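Local atomic coordinates of DNA repair protein RAD2 (Saccharomyces cerevisiae, PDB entry 4Q0W), a protein that cuts single-stranded DNA as a magnesium-dependent endonuclease, making an incision essential for excision repair of lesions from UV light, bulky adducts and cross-links. Residues A[10-15]-A[215-220]; A[16-21]-A[65-70]; A[51-56]-A[148-153]; A[159-164]-A[337-342]. All blocks are in the same frame, centred on the assembly; numbering follows the deposited sequence. Where two conformers were deposited one is given.

Contact 1 (A[10-15]-A[215-220])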
# COMPACT_ATOMS: atom_id res chain seq x y z
N GLY A 10 -5.63 -17.24 -6.75
CA GLY A 10 -6.34 -16.64 -7.87
C GLY A 10 -5.95 -17.11 -9.26
O GLY A 10 -6.81 -17.61 -9.99
N PRO A 11 -4.66 -16.99 -9.62
CA PRO A 11 -4.27 -17.35 -10.99
C PRO A 11 -4.48 -18.82 -11.32
O PRO A 11 -4.34 -19.16 -12.49
CB PRO A 11 -2.77 -16.99 -11.05
CG PRO A 11 -2.33 -16.87 -9.65
CD PRO A 11 -3.53 -16.42 -8.86
N THR A 12 -4.83 -19.66 -10.35
CA THR A 12 -5.13 -21.05 -10.70
C THR A 12 -6.63 -21.26 -10.94
O THR A 12 -7.06 -22.37 -11.25
CB THR A 12 -4.67 -22.02 -9.62
OG1 THR A 12 -5.51 -21.86 -8.47
CG2 THR A 12 -3.19 -21.75 -9.24
N ALA A 13 -7.41 -20.20 -10.76
CA ALA A 13 -8.87 -20.33 -10.87
C ALA A 13 -9.24 -20.62 -12.32
O ALA A 13 -8.66 -20.04 -13.24
CB ALA A 13 -9.55 -19.06 -10.43
N ARG A 14 -10.24 -21.48 -12.50
CA ARG A 14 -10.78 -21.75 -13.82
C ARG A 14 -12.26 -21.41 -13.87
O ARG A 14 -13.05 -21.92 -13.07
CB ARG A 14 -10.54 -23.21 -14.20
CG ARG A 14 -9.07 -23.53 -14.42
CD ARG A 14 -8.60 -23.09 -15.81
NE ARG A 14 -9.00 -24.05 -16.85
CZ ARG A 14 -8.42 -25.23 -17.04
NH1 ARG A 14 -7.42 -25.61 -16.25
NH2 ARG A 14 -8.83 -26.05 -18.01
N PRO A 15 -12.65 -20.54 -14.82
CA PRO A 15 -14.04 -20.13 -15.00
C PRO A 15 -14.89 -21.32 -15.41
O PRO A 15 -14.51 -22.06 -16.31
CB PRO A 15 -13.97 -19.11 -16.14
CG PRO A 15 -12.53 -18.64 -16.14
CD PRO A 15 -11.74 -19.85 -15.76
N GLU A 215 -16.07 -19.32 -10.18
CA GLU A 215 -14.63 -19.65 -10.15
C GLU A 215 -14.37 -21.00 -9.48
O GLU A 215 -14.67 -21.19 -8.29
CB GLU A 215 -13.83 -18.56 -9.44
CG GLU A 215 -13.94 -17.19 -10.10
CD GLU A 215 -13.11 -16.14 -9.39
OE1 GLU A 215 -12.44 -16.48 -8.39
OE2 GLU A 215 -13.13 -14.97 -9.84
N PHE A 216 -13.81 -21.93 -10.24
CA PHE A 216 -13.51 -23.26 -9.72
C PHE A 216 -12.04 -23.37 -9.29
O PHE A 216 -11.15 -22.95 -10.03
CB PHE A 216 -13.83 -24.30 -10.77
CG PHE A 216 -13.38 -25.69 -10.41
CD1 PHE A 216 -14.08 -26.44 -9.48
CD2 PHE A 216 -12.27 -26.25 -11.03
CE1 PHE A 216 -13.68 -27.73 -9.16
CE2 PHE A 216 -11.85 -27.53 -10.71
CZ PHE A 216 -12.56 -28.28 -9.78
N TYR A 217 -11.80 -23.93 -8.11
CA TYR A 217 -10.43 -24.12 -7.61
C TYR A 217 -10.28 -25.55 -7.14
O TYR A 217 -11.18 -26.11 -6.51
CB TYR A 217 -10.16 -23.23 -6.39
CG TYR A 217 -10.15 -21.75 -6.67
CD1 TYR A 217 -11.33 -21.02 -6.73
CD2 TYR A 217 -8.96 -21.07 -6.84
CE1 TYR A 217 -11.32 -19.65 -6.98
CE2 TYR A 217 -8.93 -19.70 -7.09
CZ TYR A 217 -10.12 -19.00 -7.15
OH TYR A 217 -10.08 -17.64 -7.41
N ASP A 218 -9.13 -26.14 -7.42
CA ASP A 218 -8.85 -27.41 -6.77
C ASP A 218 -7.42 -27.56 -6.25
O ASP A 218 -6.49 -26.93 -6.76
CB ASP A 218 -9.30 -28.60 -7.64
CG ASP A 218 -8.31 -28.97 -8.67
OD1 ASP A 218 -8.40 -28.42 -9.78
OD2 ASP A 218 -7.46 -29.82 -8.38
N ALA A 219 -7.28 -28.38 -5.21
CA ALA A 219 -6.03 -28.53 -4.48
C ALA A 219 -4.94 -29.07 -5.39
O ALA A 219 -3.77 -28.70 -5.24
CB ALA A 219 -6.24 -29.46 -3.27
N GLU A 220 -5.32 -29.91 -6.35
CA GLU A 220 -4.36 -30.52 -7.26
C GLU A 220 -3.70 -29.46 -8.16
O GLU A 220 -2.49 -29.51 -8.39
CB GLU A 220 -5.04 -31.61 -8.09
CG GLU A 220 -4.10 -32.70 -8.57
CD GLU A 220 -4.82 -33.78 -9.37
O HOH W 1 -7.20 -24.42 -8.57
O HOH W 2 -8.86 -24.21 -10.80

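Contact 2 (A[16-21]-A[65-70])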
# COMPACT_ATOMS: atom_id res chain seq x y z
N VAL A 16 -16.02 -21.49 -14.75
CA VAL A 16 -16.92 -22.61 -15.04
C VAL A 16 -18.35 -22.09 -15.17
O VAL A 16 -18.80 -21.27 -14.36
CB VAL A 16 -16.81 -23.70 -13.94
CG1 VAL A 16 -17.99 -24.65 -13.99
CG2 VAL A 16 -15.49 -24.46 -14.07
N ARG A 17 -19.06 -22.55 -16.20
CA ARG A 17 -20.45 -22.13 -16.45
C ARG A 17 -21.43 -22.77 -15.49
O ARG A 17 -21.39 -23.98 -15.24
CB ARG A 17 -20.87 -22.46 -17.89
CG ARG A 17 -20.10 -21.67 -18.94
CD ARG A 17 -20.74 -21.78 -20.31
NE ARG A 17 -20.58 -20.52 -21.04
CZ ARG A 17 -21.39 -19.48 -20.91
NH1 ARG A 17 -21.17 -18.37 -21.61
NH2 ARG A 17 -22.43 -19.53 -20.08
N LEU A 18 -22.35 -21.96 -14.96
CA LEU A 18 -23.35 -22.46 -14.02
C LEU A 18 -24.11 -23.64 -14.61
O LEU A 18 -24.43 -24.60 -13.90
CB LEU A 18 -24.30 -21.34 -13.62
CG LEU A 18 -23.55 -20.13 -13.07
CD1 LEU A 18 -24.36 -18.84 -13.22
CD2 LEU A 18 -23.19 -20.37 -11.61
N GLU A 19 -24.35 -23.59 -15.92
CA GLU A 19 -25.01 -24.67 -16.65
C GLU A 19 -24.33 -26.05 -16.51
O GLU A 19 -25.00 -27.09 -16.59
CB GLU A 19 -25.13 -24.31 -18.14
CG GLU A 19 -26.08 -23.14 -18.46
CD GLU A 19 -25.50 -21.75 -18.14
OE1 GLU A 19 -24.36 -21.66 -17.62
OE2 GLU A 19 -26.20 -20.75 -18.42
N SER A 20 -23.02 -26.05 -16.32
CA SER A 20 -22.28 -27.32 -16.26
C SER A 20 -22.46 -28.04 -14.93
O SER A 20 -22.17 -29.24 -14.82
CB SER A 20 -20.79 -27.09 -16.53
OG SER A 20 -20.22 -26.25 -15.54
N LEU A 21 -22.96 -27.33 -13.92
CA LEU A 21 -23.07 -27.91 -12.58
C LEU A 21 -24.34 -28.75 -12.39
O LEU A 21 -24.63 -29.21 -11.29
CB LEU A 21 -23.01 -26.80 -11.53
CG LEU A 21 -21.81 -25.88 -11.67
CD1 LEU A 21 -21.83 -24.78 -10.61
CD2 LEU A 21 -20.52 -26.69 -11.57
N LEU A 65 -31.24 -24.26 -7.59
CA LEU A 65 -32.22 -25.19 -8.13
C LEU A 65 -32.41 -24.97 -9.63
O LEU A 65 -32.59 -25.93 -10.39
CB LEU A 65 -33.55 -25.10 -7.38
CG LEU A 65 -33.56 -25.68 -5.96
CD1 LEU A 65 -34.95 -25.63 -5.32
CD2 LEU A 65 -33.00 -27.12 -5.93
N TYR A 66 -32.36 -23.71 -10.04
CA TYR A 66 -32.46 -23.35 -11.44
C TYR A 66 -31.43 -24.06 -12.32
O TYR A 66 -31.72 -24.40 -13.47
CB TYR A 66 -32.28 -21.84 -11.62
CG TYR A 66 -32.38 -21.41 -13.07
CD1 TYR A 66 -33.62 -21.17 -13.67
CD2 TYR A 66 -31.23 -21.25 -13.85
CE1 TYR A 66 -33.71 -20.78 -15.00
CE2 TYR A 66 -31.32 -20.86 -15.19
CZ TYR A 66 -32.56 -20.63 -15.75
OH TYR A 66 -32.64 -20.25 -17.07
N PHE A 67 -30.22 -24.27 -11.81
CA PHE A 67 -29.19 -24.92 -12.61
C PHE A 67 -29.10 -26.40 -12.27
O PHE A 67 -28.17 -27.09 -12.69
CB PHE A 67 -27.83 -24.24 -12.41
CG PHE A 67 -27.77 -22.86 -13.01
CD1 PHE A 67 -27.72 -22.70 -14.39
CD2 PHE A 67 -27.74 -21.73 -12.20
CE1 PHE A 67 -27.66 -21.43 -14.96
CE2 PHE A 67 -27.69 -20.46 -12.76
CZ PHE A 67 -27.65 -20.32 -14.15
N GLY A 68 -30.09 -26.89 -11.52
CA GLY A 68 -30.18 -28.30 -11.24
C GLY A 68 -29.18 -28.81 -10.22
O GLY A 68 -28.93 -30.01 -10.12
N ILE A 69 -28.60 -27.89 -9.45
CA ILE A 69 -27.67 -28.29 -8.40
C ILE A 69 -28.43 -28.95 -7.25
O ILE A 69 -29.54 -28.52 -6.89
CB ILE A 69 -26.82 -27.09 -7.91
CG1 ILE A 69 -25.83 -26.68 -8.99
CG2 ILE A 69 -26.04 -27.42 -6.63
CD1 ILE A 69 -25.28 -25.28 -8.81
N ARG A 70 -27.86 -30.01 -6.69
CA ARG A 70 -28.44 -30.66 -5.52
C ARG A 70 -27.67 -30.23 -4.26
O ARG A 70 -26.65 -30.85 -3.90
CB ARG A 70 -28.42 -32.18 -5.68
CG ARG A 70 -29.34 -32.67 -6.81
CD ARG A 70 -28.75 -33.87 -7.54
NE ARG A 70 -28.80 -35.10 -6.74
CZ ARG A 70 -27.95 -36.11 -6.88
NH1 ARG A 70 -26.97 -36.05 -7.78
NH2 ARG A 70 -28.07 -37.19 -6.11

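Contact 3 (A[51-56]-A[148-153])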
# COMPACT_ATOMS: atom_id res chain seq x y z
N ASN A 51 -36.56 -9.33 7.60
CA ASN A 51 -36.46 -10.69 7.06
C ASN A 51 -35.60 -10.83 5.80
O ASN A 51 -35.84 -11.70 4.97
CB ASN A 51 -37.86 -11.28 6.85
CG ASN A 51 -38.56 -11.64 8.17
OD1 ASN A 51 -37.92 -12.06 9.14
ND2 ASN A 51 -39.88 -11.49 8.19
N SER A 52 -34.60 -9.97 5.66
CA SER A 52 -33.67 -10.03 4.53
C SER A 52 -32.95 -11.37 4.47
O SER A 52 -32.49 -11.79 3.40
CB SER A 52 -32.63 -8.91 4.65
OG SER A 52 -31.77 -9.13 5.76
N HIS A 53 -32.83 -12.04 5.61
CA HIS A 53 -32.25 -13.38 5.63
C HIS A 53 -33.13 -14.38 4.88
O HIS A 53 -32.63 -15.31 4.26
CB HIS A 53 -32.04 -13.85 7.07
CG HIS A 53 -33.30 -13.98 7.85
ND1 HIS A 53 -34.14 -12.91 8.11
CD2 HIS A 53 -33.87 -15.05 8.45
CE1 HIS A 53 -35.17 -13.32 8.82
NE2 HIS A 53 -35.04 -14.62 9.04
N ILE A 54 -34.45 -14.17 4.94
CA ILE A 54 -35.38 -15.03 4.21
C ILE A 54 -35.30 -14.73 2.72
O ILE A 54 -35.18 -15.64 1.90
CB ILE A 54 -36.83 -14.86 4.69
CG1 ILE A 54 -36.92 -15.13 6.19
CG2 ILE A 54 -37.79 -15.78 3.91
CD1 ILE A 54 -36.72 -16.57 6.56
N THR A 55 -35.38 -13.45 2.37
CA THR A 55 -35.28 -13.01 0.98
C THR A 55 -33.96 -13.50 0.38
O THR A 55 -33.94 -14.04 -0.73
CB THR A 55 -35.35 -11.48 0.88
OG1 THR A 55 -36.60 -11.02 1.41
CG2 THR A 55 -35.24 -11.02 -0.57
N GLY A 56 -32.87 -13.32 1.12
CA GLY A 56 -31.54 -13.70 0.67
C GLY A 56 -31.42 -15.19 0.43
O GLY A 56 -31.00 -15.61 -0.65
N MET A 148 -31.37 -16.98 17.11
CA MET A 148 -31.69 -18.40 16.98
C MET A 148 -32.91 -18.62 16.07
O MET A 148 -33.00 -19.63 15.37
CB MET A 148 -31.94 -18.99 18.36
CG MET A 148 -31.58 -20.46 18.51
SD MET A 148 -31.42 -20.91 20.26
CE MET A 148 -30.69 -22.54 20.15
N ASP A 149 -33.85 -17.67 16.08
CA ASP A 149 -35.05 -17.79 15.27
C ASP A 149 -34.78 -17.57 13.78
O ASP A 149 -35.41 -18.19 12.92
CB ASP A 149 -36.13 -16.82 15.75
CG ASP A 149 -36.94 -17.37 16.92
OD1 ASP A 149 -37.21 -18.59 16.95
OD2 ASP A 149 -37.31 -16.57 17.80
N MET A 150 -33.84 -16.67 13.48
CA MET A 150 -33.45 -16.46 12.10
C MET A 150 -32.92 -17.76 11.51
O MET A 150 -33.26 -18.12 10.38
CB MET A 150 -32.40 -15.36 12.00
CG MET A 150 -32.94 -13.98 12.29
SD MET A 150 -31.60 -12.78 12.45
CE MET A 150 -32.53 -11.25 12.51
N ILE A 151 -32.12 -18.46 12.31
CA ILE A 151 -31.54 -19.74 11.91
C ILE A 151 -32.63 -20.79 11.70
O ILE A 151 -32.65 -21.47 10.67
CB ILE A 151 -30.51 -20.23 12.94
CG1 ILE A 151 -29.26 -19.34 12.90
CG2 ILE A 151 -30.12 -21.67 12.68
CD1 ILE A 151 -28.29 -19.58 14.05
N LYS A 152 -33.53 -20.90 12.67
CA LYS A 152 -34.65 -21.84 12.56
C LYS A 152 -35.51 -21.54 11.34
O LYS A 152 -36.00 -22.47 10.68
CB LYS A 152 -35.51 -21.81 13.83
CG LYS A 152 -34.91 -22.59 15.00
N GLU A 153 -35.69 -20.26 11.04
CA GLU A 153 -36.48 -19.82 9.90
C GLU A 153 -35.90 -20.25 8.56
O GLU A 153 -36.62 -20.79 7.70
CB GLU A 153 -36.65 -18.29 9.92
CG GLU A 153 -37.77 -17.81 10.86
CD GLU A 153 -37.65 -16.34 11.23
OE1 GLU A 153 -38.53 -15.85 11.97
OE2 GLU A 153 -36.67 -15.68 10.80

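Contact 4 (A[159-164]-A[337-342])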
# COMPACT_ATOMS: atom_id res chain seq x y z
N SER A 159 -36.22 -26.92 4.48
CA SER A 159 -36.92 -28.20 4.51
C SER A 159 -38.20 -28.19 3.66
O SER A 159 -38.55 -29.20 3.05
CB SER A 159 -37.19 -28.66 5.95
OG SER A 159 -38.15 -27.83 6.57
N ARG A 160 -38.88 -27.04 3.58
CA ARG A 160 -40.03 -26.92 2.67
C ARG A 160 -39.61 -26.98 1.20
O ARG A 160 -40.43 -27.30 0.32
CB ARG A 160 -40.82 -25.63 2.97
CG ARG A 160 -41.37 -25.60 4.40
CD ARG A 160 -42.25 -24.37 4.67
NE ARG A 160 -42.71 -24.34 6.06
CZ ARG A 160 -43.84 -23.76 6.48
NH1 ARG A 160 -44.67 -23.16 5.63
NH2 ARG A 160 -44.14 -23.80 7.77
N PHE A 161 -38.33 -26.69 0.92
CA PHE A 161 -37.76 -26.86 -0.41
C PHE A 161 -37.33 -28.32 -0.61
O PHE A 161 -36.96 -28.72 -1.71
CB PHE A 161 -36.53 -25.98 -0.61
CG PHE A 161 -36.81 -24.67 -1.30
CD1 PHE A 161 -37.10 -24.63 -2.66
CD2 PHE A 161 -36.75 -23.47 -0.60
CE1 PHE A 161 -37.34 -23.43 -3.30
CE2 PHE A 161 -36.98 -22.26 -1.23
CZ PHE A 161 -37.27 -22.23 -2.58
N GLY A 162 -37.37 -29.10 0.46
CA GLY A 162 -36.86 -30.46 0.41
C GLY A 162 -35.34 -30.55 0.33
O GLY A 162 -34.79 -31.56 -0.13
N ILE A 163 -34.65 -29.50 0.79
CA ILE A 163 -33.19 -29.46 0.76
C ILE A 163 -32.58 -29.87 2.09
O ILE A 163 -32.87 -29.27 3.13
CB ILE A 163 -32.68 -28.07 0.34
CG1 ILE A 163 -33.12 -27.74 -1.09
CG2 ILE A 163 -31.15 -27.97 0.45
CD1 ILE A 163 -32.96 -26.28 -1.43
N PRO A 164 -31.73 -30.90 2.07
CA PRO A 164 -31.09 -31.36 3.30
C PRO A 164 -30.10 -30.32 3.84
O PRO A 164 -29.45 -29.60 3.07
CB PRO A 164 -30.34 -32.63 2.86
CG PRO A 164 -30.09 -32.46 1.41
CD PRO A 164 -31.25 -31.63 0.88
N ASP A 337 -47.25 -25.87 -1.65
CA ASP A 337 -48.26 -25.42 -0.68
C ASP A 337 -47.59 -24.76 0.52
O ASP A 337 -48.03 -23.71 0.98
CB ASP A 337 -49.11 -26.60 -0.20
CG ASP A 337 -50.10 -27.11 -1.27
OD1 ASP A 337 -50.01 -26.65 -2.43
OD2 ASP A 337 -50.95 -27.96 -0.94
N MET A 338 -46.53 -25.39 1.04
CA MET A 338 -45.90 -24.91 2.27
C MET A 338 -44.92 -23.76 2.02
O MET A 338 -44.71 -22.93 2.90
CB MET A 338 -45.23 -26.06 3.03
CG MET A 338 -46.21 -27.11 3.54
SD MET A 338 -47.54 -26.41 4.58
CE MET A 338 -46.67 -26.15 6.13
N LEU A 339 -44.35 -23.72 0.82
CA LEU A 339 -43.51 -22.59 0.43
C LEU A 339 -44.38 -21.34 0.23
O LEU A 339 -44.00 -20.24 0.64
CB LEU A 339 -42.70 -22.92 -0.85
CG LEU A 339 -41.47 -23.84 -0.71
CD1 LEU A 339 -40.91 -24.26 -2.08
CD2 LEU A 339 -40.35 -23.19 0.14
N ARG A 340 -45.53 -21.51 -0.42
CA ARG A 340 -46.49 -20.41 -0.59
C ARG A 340 -46.85 -19.78 0.75
O ARG A 340 -46.76 -18.56 0.93
CB ARG A 340 -47.79 -20.92 -1.20
CG ARG A 340 -47.80 -21.11 -2.71
CD ARG A 340 -49.01 -21.98 -3.06
NE ARG A 340 -49.34 -21.98 -4.49
CZ ARG A 340 -50.36 -22.65 -5.00
NH1 ARG A 340 -51.15 -23.36 -4.21
NH2 ARG A 340 -50.60 -22.61 -6.30
N SER A 341 -47.29 -20.60 1.69
CA SER A 341 -47.70 -20.07 2.98
C SER A 341 -46.50 -19.49 3.76
O SER A 341 -46.65 -18.48 4.47
CB SER A 341 -48.45 -21.13 3.79
OG SER A 341 -47.72 -22.35 3.87
N PHE A 342 -45.33 -20.10 3.61
CA PHE A 342 -44.13 -19.59 4.30
C PHE A 342 -43.77 -18.19 3.85
O PHE A 342 -43.58 -17.30 4.69
CB PHE A 342 -42.93 -20.51 4.07
CG PHE A 342 -41.70 -20.10 4.84
CD1 PHE A 342 -41.50 -20.55 6.14
CD2 PHE A 342 -40.74 -19.25 4.27
CE1 PHE A 342 -40.37 -20.18 6.87
CE2 PHE A 342 -39.60 -18.87 4.99
CZ PHE A 342 -39.41 -19.33 6.29

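Contact 1 (A[10-15]-A[215-220])
Ala13 CB presses against the phenol end of Tyr217, 3.3 Å from CZ, a tight apolar touch, while Ala13 CA lies over one face of the ring, offset toward its rim. Tyr217 has CG anti to its carbonyl carbon and beside the backbone N (chi1 -66°), and the far end of its ring meets Gly10 and Ala13. The CA of Gly10 lies at the ring edge near OH, and the Thr12 and Tyr217 side chains cross at about a right angle, Thr12 OG1 coming nearest CD2 of Tyr217. The tyrosine hydroxyl donates to Glu215 OE1 at 2.8 Å, reaching that oxygen on its anti side and somewhat out of the carboxylate plane. Trp6 meets the same ring edge-to-face.

Thr12 OG1 sits between its own backbone N and carbonyl carbon (chi1 70°). It is bonded to Ala9 O, and it accepts from a water at 3.1 Å; that water in turn accepts a hydrogen bond from Asp218 N at 2.8 Å. A second water lies between Thr12 O and Phe216 O, 2.7 Å from the latter. Beside these waters the backbones pair: Arg14 N donates to Phe216 O at 3.0 Å, almost straight at 173°, and Phe216 N returns a bond to Arg14 O at 2.9 Å. The chains of Arg14 and Phe216 leave on one face of the sheet; Phe216 CB stays near Arg14 O. This hydrogen-bonded antiparallel pair joins outermost strand 14-17 of the N-domain to strand 213-218 of the I-domain in the mixed central sheet of this catalytic core of an XPG/RAD2-family nuclease.

Contact 2 (A[16-21]-A[65-70])
Phe67 and Leu18 are brought together by like first torsions: in both, CG stands anti to the carbonyl carbon and beside the backbone N (chi1 -69° and -55°). Phe67 is the first residue to leave helical geometry at the end of helix 52-66, which closes in a Schellman motif. Gly68, with positive phi, is its C-prime residue, and Gly68 N bonds back to Leu65 O at 2.9 Å. Phe67 starts toward the 3-10 segment 18-20, and there Leu18 CB rests over the ring centre, 3.5 Å from Phe67 CZ, in a CH-pi contact, with Leu18 CD1 beside it on CZ and CE2. Tyr66 CD2 lies over the opposite face, so the aromatic plane is clamped on both sides.

Glu19 starts away from the ring but bends at chi2 (77°), which turns CD back; its OE2 comes to 3.8 Å from Phe67 CE1. Farther along, Leu21 and Ile69 lie side by side, pointing the same way, both against Met26 of strand 25-29; Leu21 also touches Val214 of strand 213-218. Met207 touches Leu18 and Ile69. Leu21 CB stands 3.8 Å from Ile69 CG1, and the same CG1 is 3.6 Å from Leu21 O.

Contact 3 (A[51-56]-A[148-153])
His53 and Glu153 form the tight part of this contact: His53 NE2 donates to Glu153 OE2 at 2.6 Å with an N-H...O angle of 159°. The carboxylate oxygen lies in the imidazole plane and is met nearly along its C-O axis, and the two flat groups are almost coplanar. His53 starts toward helix 148-160, with CG between its backbone N and carbonyl carbon (chi1 63°), while Glu153 reaches back with an extended chain. The imidazole is also gripped over its faces. Met150 CG lies above one, 3.9 Å from His53 NE2, in a CH-pi contact; Ile54 CG1, from the ring's own helix, packs over the opposite face. Ile54 CD1 in turn touches Glu153 CB at 3.8 Å.

Elsewhere the fit is slacker. The axes of the short helical segments 52-56 and 148-153 come to 10.1 Å, their directions 24° apart. On the partly exposed flank, Asn51 OD1 comes no nearer to Glu153 OE2 than 4.2 Å, with amide and carboxylate planes nearly perpendicular; Asn51 ND2 is bonded to Gln346 O instead. Ile34 of helix 33-40 touches both His53 and Met150. The bond joins N-domain helix 52-66 to I-domain helix 148-160 away from the metal-binding residues, and a carboxylate so close to NE2 would probably favour a protonated, positively charged imidazole.

Contact 4 (A[159-164]-A[337-342])
Arg160 makes the polar link to helix 336-347: NH1 donates to Met338 O at 2.7 Å, with the oxygen in the guanidinium plane. Phe342 N, 3.0 Å from the same Met338 O, reaches it from the opposite face of the carbonyl, so one acceptor serves both the helix and the incoming arginine. The guanidinium has a second partner: its NE forms a salt bridge with Glu156.

Packing on the cation is two-sided. Arg160 runs extended from CG to NE, carrying its flat end between Met338 CE, 3.7 Å from Arg160 CZ over one face, and Phe342 CD1 over the other; the Phe342 ring plane is 60° from that of the guanidinium. This is a knob-into-hole fit, Arg160 sitting among Met338, Leu339, Ser341 and Phe342. Beyond Arg160 a Schellman motif at Gly162, with positive phi, leads on to strand 165-167.

Apolar packing centres on Leu339 and Phe161. Leu339 CD2 lies over the face of the Phe161 ring, 3.7 Å from Phe161 CD2, and Leu339 CD1 lies 3.9 Å from Phe161 CE1, the two side chains crossing at about a right angle. Leu358 of helix 351-361 touches both residues, and Arg160 CB abuts Leu339 CD2 at 3.8 Å.

From the N terminus, strand 14-17 opens contacts 1 and 2 in succession. Contact 2 closes first, at 65-70, tying the start of the N-domain to the end of helix 52-66. That helix has already opened contact 3, which closes at 148-153, so contacts 2 and 3 cross. Contact 1 closes last of these, at 215-220, enclosing both and joining N- and I-domain strands in one sheet. Contact 4 opens at 159-164, within that span, and closes only at 337-342, crossing contact 1 and bringing a C-terminal helix onto the core. Phe342 packs on Ile54 and Glu153, linking contacts 3 and 4; Leu65 meets Phe161, linking 2 and 4.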